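Side-chain contacts in triosephosphate isomerase (Toxoplasma gondii, PDB 5UPR), which probably interconverts D-glyceraldehyde 3-phosphate and dihydroxyacetone phosphate, a step of glycolysis and gluconeogenesis, as a homodimeric TIM barrel: residues T74-G79 against V124-N129; E233-E238 against D259-Q264. One frame throughout, in Å; residues are numbered along the deposited sequence.

Contact 1: T74-G79 against V124-N129; sequences TQQAYG and VRAALN. With SO4 (sulfate ion), chain F.
Asn-129 ND2 gives a hydrogen bond to Gln-76 OE1 over 3.1 Å, nearly straight at 171° at the hydrogen. The oxygen lies close to the amide plane of Asn-129, whereas the donor stands 31° out of the carbonyl plane of Gln-76, in keeping with side chains that cross at about a right angle. Gln-76 gets there fully stretched: CG is anti to the backbone N (chi1 -179°) and the chain stays extended beyond it. Its aliphatic part passes alongside Ala-126, CB to CB 4.0 Å. Gln-76 NE2 lies 3.4 Å from Asn-129 CB and also donates to the Glu-130 carboxylate (OE2). Both ends of the Gln-76 amide therefore have partners, which supports the modelled orientation of the amide.

The Asn-129 amide is gripped from a second side by its own helix. Arg-125 NE, one turn earlier, donates to Asn-129 OD1 at 2.9 Å, with the oxygen close to the guanidinium plane. At another edge of the same group, Arg-125 NH1 and NH2 hydrogen-bond to sulfate O1 (2.7 Å) and O2 (3.1 Å); this ion probably comes from the crystallisation liquor.

Residues 74-79 belong to the dimer loop after the third barrel strand, 65-69, which in triosephosphate isomerases projects into the partner subunit; here Thr-74 packs on Phe-109 of the second subunit. The contact ties this loop to helix 117-129, whose Val-124 and Ala-127 pack on strand 133-138, while Pro-87 of helix 87-92 also touches Ala-126.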
loop_
_atom_site.group_PDB
_atom_site.type_symbol
_atom_site.label_atom_id
_atom_site.label_comp_id
_atom_site.label_asym_id
_atom_site.label_seq_id
_atom_site.Cartn_x
_atom_site.Cartn_y
_atom_site.Cartn_z
ATOM N N THR A 74 -3.063 3.074 9.194
ATOM C CA THR A 74 -3.473 3.726 10.407
ATOM C C THR A 74 -4.993 3.947 10.460
ATOM O O THR A 74 -5.557 4.115 11.522
ATOM C CB THR A 74 -2.834 5.119 10.602
ATOM O OG1 THR A 74 -3.087 5.937 9.454
ATOM C CG2 THR A 74 -1.398 5.000 10.783
ATOM N N GLN A 75 -5.609 4.005 9.289
ATOM C CA GLN A 75 -7.059 4.278 9.165
ATOM C C GLN A 75 -7.748 2.922 9.250
ATOM O O GLN A 75 -7.513 2.048 8.400
ATOM C CB GLN A 75 -7.362 4.985 7.854
ATOM C CG GLN A 75 -6.475 6.209 7.631
ATOM C CD GLN A 75 -6.586 7.204 8.761
ATOM O OE1 GLN A 75 -7.619 7.847 8.885
ATOM N NE2 GLN A 75 -5.554 7.331 9.557
ATOM N N GLN A 76 -8.566 2.740 10.279
ATOM C CA GLN A 76 -8.999 1.419 10.659
ATOM C C GLN A 76 -10.076 0.800 9.775
ATOM O O GLN A 76 -10.069 -0.390 9.548
ATOM C CB GLN A 76 -9.535 1.462 12.128
ATOM C CG GLN A 76 -9.990 0.114 12.616
ATOM C CD GLN A 76 -10.308 0.078 14.103
ATOM O OE1 GLN A 76 -9.629 0.719 14.918
ATOM N NE2 GLN A 76 -11.311 -0.725 14.463
ATOM N N ALA A 77 -10.996 1.603 9.277
ATOM C CA ALA A 77 -12.235 1.108 8.669
ATOM C C ALA A 77 -12.264 1.511 7.160
ATOM O O ALA A 77 -11.232 1.715 6.598
ATOM C CB ALA A 77 -13.418 1.697 9.400
ATOM N N TYR A 78 -13.422 1.556 6.529
ATOM C CA TYR A 78 -13.554 2.018 5.130
ATOM C C TYR A 78 -13.771 3.557 5.128
ATOM O O TYR A 78 -14.361 4.127 6.032
ATOM C CB TYR A 78 -14.771 1.353 4.436
ATOM C CG TYR A 78 -14.672 -0.174 4.349
ATOM C CD1 TYR A 78 -13.710 -0.752 3.560
ATOM C CD2 TYR A 78 -15.552 -1.023 5.008
ATOM C CE1 TYR A 78 -13.616 -2.125 3.403
ATOM C CE2 TYR A 78 -15.468 -2.432 4.876
ATOM C CZ TYR A 78 -14.452 -2.974 4.118
ATOM O OH TYR A 78 -14.262 -4.327 3.912
ATOM N N GLY A 79 -13.268 4.203 4.094
ATOM C CA GLY A 79 -13.504 5.599 3.848
ATOM C C GLY A 79 -12.530 6.221 2.877
ATOM O O GLY A 79 -11.936 5.533 2.029
ATOM N N VAL A 124 -0.890 -1.104 14.604
ATOM C CA VAL A 124 -1.042 -2.384 15.329
ATOM C C VAL A 124 -2.418 -2.425 16.030
ATOM O O VAL A 124 -3.175 -3.406 15.897
ATOM C CB VAL A 124 0.093 -2.670 16.329
ATOM C CG1 VAL A 124 -0.196 -3.949 17.122
ATOM C CG2 VAL A 124 1.449 -2.813 15.632
ATOM N N ARG A 125 -2.720 -1.369 16.770
ATOM C CA ARG A 125 -3.993 -1.282 17.483
ATOM C C ARG A 125 -5.198 -1.432 16.533
ATOM O O ARG A 125 -6.164 -2.128 16.851
ATOM C CB ARG A 125 -4.123 0.067 18.203
ATOM C CG ARG A 125 -5.436 0.340 18.893
ATOM C CD ARG A 125 -5.705 -0.788 19.907
ATOM N NE ARG A 125 -7.009 -0.723 20.599
ATOM C CZ ARG A 125 -7.281 -0.174 21.777
ATOM N NH1 ARG A 125 -6.331 0.349 22.560
ATOM N NH2 ARG A 125 -8.535 -0.100 22.154
ATOM N N ALA A 126 -5.149 -0.730 15.404
ATOM C CA ALA A 126 -6.222 -0.770 14.424
ATOM C C ALA A 126 -6.413 -2.178 13.859
ATOM O O ALA A 126 -7.549 -2.674 13.713
ATOM C CB ALA A 126 -5.944 0.204 13.317
ATOM N N ALA A 127 -5.280 -2.839 13.574
ATOM C CA ALA A 127 -5.286 -4.199 13.034
ATOM C C ALA A 127 -5.904 -5.190 14.025
ATOM O O ALA A 127 -6.785 -6.009 13.682
ATOM C CB ALA A 127 -3.880 -4.598 12.657
ATOM N N LEU A 128 -5.420 -5.122 15.274
ATOM C CA LEU A 128 -5.954 -6.017 16.319
ATOM C C LEU A 128 -7.413 -5.757 16.604
ATOM O O LEU A 128 -8.188 -6.713 16.785
ATOM C CB LEU A 128 -5.117 -5.867 17.591
ATOM C CG LEU A 128 -3.653 -6.242 17.579
ATOM C CD1 LEU A 128 -3.017 -5.846 18.920
ATOM C CD2 LEU A 128 -3.507 -7.728 17.220
ATOM N N ASN A 129 -7.820 -4.485 16.653
ATOM C CA ASN A 129 -9.256 -4.132 16.794
ATOM C C ASN A 129 -10.115 -4.798 15.724
ATOM O O ASN A 129 -11.232 -5.084 15.987
ATOM C CB ASN A 129 -9.535 -2.638 16.685
ATOM C CG ASN A 129 -9.084 -1.822 17.900
ATOM O OD1 ASN A 129 -8.747 -2.353 18.990
ATOM N ND2 ASN A 129 -9.093 -0.482 17.706
HETATM S S SO4 F . -7.712 1.822 25.311
HETATM O O1 SO4 F . -7.192 0.443 25.155
HETATM O O2 SO4 F . -8.941 1.941 24.498
HETATM O O3 SO4 F . -8.054 1.979 26.744
HETATM O O4 SO4 F . -6.698 2.839 24.926
#

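Contact 2: E233-E238 against D259-Q264; sequences ELFEGE and DAAKQQ
Phe-235 lays one face of its ring on the backbone at Ala-261, and these two residues supply most of the surface buried between 233-238 and 259-264. Ala-261 CA lies 3.7 Å from the ring centroid and only 7° off the ring normal, a CH-pi contact over the middle of the face. The methyl group is set off from that centre: Ala-261 CB approaches Phe-235 CE1, 4.0 Å away. Ala-260 O, on the peptide before, comes obliquely to Phe-235 CD2 at 3.5 Å. On the peptide after, Ala-261 C is 3.6 Å from Phe-235 CZ, and Lys-262 N meets the ring obliquely. With CG anti to the backbone N (chi1 -166°), the ring is carried across to the other segment.

Ala-261, the first residue to leave helical angles after helix 253-260, is the centre of an inverse gamma turn, with a weak hydrogen bond from Lys-262 N to Ala-260 O. Phe-235 itself occupies a type I turn from Leu-234 to Gly-237, so in this TIM barrel the contact joins the turn that follows on from helix 228-234 to the C-terminal tail. Phe-235 also packs on Phe-243 of barrel strand 242-245.

Ala-260 adds a smaller buried area and touches Ala-231 and Lys-232. Lys-262, the last residue of the gamma turn, sends NZ back to Asp-259 OD1 in a 2.7 Å salt bridge, meeting the anti side of the carboxylate.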
loop_
_atom_site.group_PDB
_atom_site.type_symbol
_atom_site.label_atom_id
_atom_site.label_comp_id
_atom_site.label_asym_id
_atom_site.label_seq_id
_atom_site.Cartn_x
_atom_site.Cartn_y
_atom_site.Cartn_z
ATOM N N GLU A 233 21.068 -23.759 13.222
ATOM C CA GLU A 233 21.868 -23.272 14.335
ATOM C C GLU A 233 21.123 -22.136 15.072
ATOM O O GLU A 233 21.035 -22.133 16.304
ATOM C CB GLU A 233 23.232 -22.797 13.841
ATOM C CG GLU A 233 24.207 -22.422 14.957
ATOM C CD GLU A 233 25.409 -21.599 14.461
ATOM O OE1 GLU A 233 25.578 -21.330 13.247
ATOM O OE2 GLU A 233 26.243 -21.235 15.280
ATOM N N LEU A 234 20.553 -21.214 14.317
ATOM C CA LEU A 234 19.767 -20.132 14.940
ATOM C C LEU A 234 18.631 -20.619 15.828
ATOM O O LEU A 234 18.451 -20.126 16.941
ATOM C CB LEU A 234 19.239 -19.166 13.864
ATOM C CG LEU A 234 20.264 -18.144 13.358
ATOM C CD1 LEU A 234 19.744 -17.604 12.046
ATOM C CD2 LEU A 234 20.329 -17.034 14.366
ATOM N N PHE A 235 17.940 -21.659 15.350
ATOM C CA PHE A 235 16.761 -22.205 16.018
ATOM C C PHE A 235 17.064 -23.039 17.277
ATOM O O PHE A 235 16.134 -23.437 17.995
ATOM C CB PHE A 235 15.967 -23.064 15.014
ATOM C CG PHE A 235 14.566 -23.407 15.463
ATOM C CD1 PHE A 235 13.542 -22.451 15.474
ATOM C CD2 PHE A 235 14.278 -24.696 15.898
ATOM C CE1 PHE A 235 12.270 -22.775 15.919
ATOM C CE2 PHE A 235 13.010 -25.045 16.344
ATOM C CZ PHE A 235 11.995 -24.102 16.353
ATOM N N GLU A 236 18.336 -23.329 17.544
ATOM C CA GLU A 236 18.709 -23.977 18.795
ATOM C C GLU A 236 18.387 -23.100 19.990
ATOM O O GLU A 236 18.198 -23.620 21.056
ATOM C CB GLU A 236 20.177 -24.403 18.800
ATOM C CG GLU A 236 20.437 -25.474 17.742
ATOM C CD GLU A 236 21.933 -25.768 17.531
ATOM O OE1 GLU A 236 22.787 -25.200 18.251
ATOM O OE2 GLU A 236 22.240 -26.597 16.656
ATOM N N GLY A 237 18.304 -21.771 19.822
ATOM C CA GLY A 237 17.926 -20.929 20.929
ATOM C C GLY A 237 16.517 -21.199 21.426
ATOM O O GLY A 237 15.553 -21.221 20.679
ATOM N N GLU A 238 16.407 -21.381 22.721
ATOM C CA GLU A 238 15.139 -21.620 23.391
ATOM C C GLU A 238 14.109 -20.460 23.196
ATOM O O GLU A 238 12.935 -20.700 23.252
ATOM C CB GLU A 238 15.508 -21.817 24.885
ATOM C CG GLU A 238 14.469 -21.736 25.897
ATOM C CD GLU A 238 15.097 -22.096 27.291
ATOM O OE1 GLU A 238 16.172 -22.782 27.384
ATOM O OE2 GLU A 238 14.499 -21.744 28.295
ATOM N N ASP A 259 11.584 -26.265 7.297
ATOM C CA ASP A 259 12.080 -27.519 7.876
ATOM C C ASP A 259 13.019 -27.335 9.089
ATOM O O ASP A 259 13.011 -28.106 9.986
ATOM C CB ASP A 259 12.742 -28.330 6.790
ATOM C CG ASP A 259 12.773 -29.799 7.132
ATOM O OD1 ASP A 259 11.726 -30.391 7.542
ATOM O OD2 ASP A 259 13.863 -30.359 6.989
ATOM N N ALA A 260 13.816 -26.286 9.098
ATOM C CA ALA A 260 14.679 -25.959 10.255
ATOM C C ALA A 260 13.936 -25.534 11.522
ATOM O O ALA A 260 14.455 -25.716 12.600
ATOM C CB ALA A 260 15.680 -24.883 9.899
ATOM N N ALA A 261 12.754 -24.924 11.383
ATOM C CA ALA A 261 11.953 -24.503 12.522
ATOM C C ALA A 261 11.097 -25.664 13.205
ATOM O O ALA A 261 9.971 -25.497 13.597
ATOM C CB ALA A 261 11.068 -23.353 12.116
ATOM N N LYS A 262 11.752 -26.797 13.439
ATOM C CA LYS A 262 11.236 -27.980 14.141
ATOM C C LYS A 262 12.335 -28.481 15.060
ATOM O O LYS A 262 13.553 -28.418 14.760
ATOM C CB LYS A 262 10.929 -29.092 13.170
ATOM C CG LYS A 262 9.940 -28.691 12.109
ATOM C CD LYS A 262 9.439 -29.900 11.362
ATOM C CE LYS A 262 10.287 -30.273 10.168
ATOM N NZ LYS A 262 9.400 -30.329 8.959
ATOM N N GLN A 263 11.889 -28.985 16.176
ATOM C CA GLN A 263 12.782 -29.642 17.082
ATOM C C GLN A 263 12.396 -31.117 16.966
ATOM O O GLN A 263 11.254 -31.467 17.093
ATOM C CB GLN A 263 12.549 -29.081 18.452
ATOM C CG GLN A 263 13.660 -29.293 19.454
ATOM C CD GLN A 263 13.239 -28.723 20.791
ATOM O OE1 GLN A 263 13.771 -29.042 21.868
ATOM N NE2 GLN A 263 12.218 -27.910 20.734
ATOM N N GLN A 264 13.326 -31.981 16.663
ATOM C CA GLN A 264 13.019 -33.430 16.688
ATOM C C GLN A 264 13.865 -34.051 17.729
ATOM O O GLN A 264 14.912 -33.501 18.041
ATOM C CB GLN A 264 13.238 -34.082 15.332
ATOM C CG GLN A 264 11.957 -33.998 14.500
ATOM C CD GLN A 264 12.252 -33.730 13.054
ATOM O OE1 GLN A 264 12.117 -34.630 12.218
ATOM N NE2 GLN A 264 12.709 -32.496 12.750
#

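Overall arrangement
Contacts 1 and 2 lie on opposite sides of the chain's centre, their own centres 34 Å apart and their nearest atoms about 22 Å apart, so neither touches the other. Along the chain they follow in series: contact 1 closes at residue 129, well before contact 2 opens at 233. Their settings differ. Residues 74-79 reach the second subunit of the homodimer, whereas no other chain of the assembly touches 233-238 or 259-264. The means differ as well, amide hydrogen bonding in contact 1 and ring-on-backbone packing in contact 2. The sulfate, bound by Arg-125, belongs to contact 1 alone.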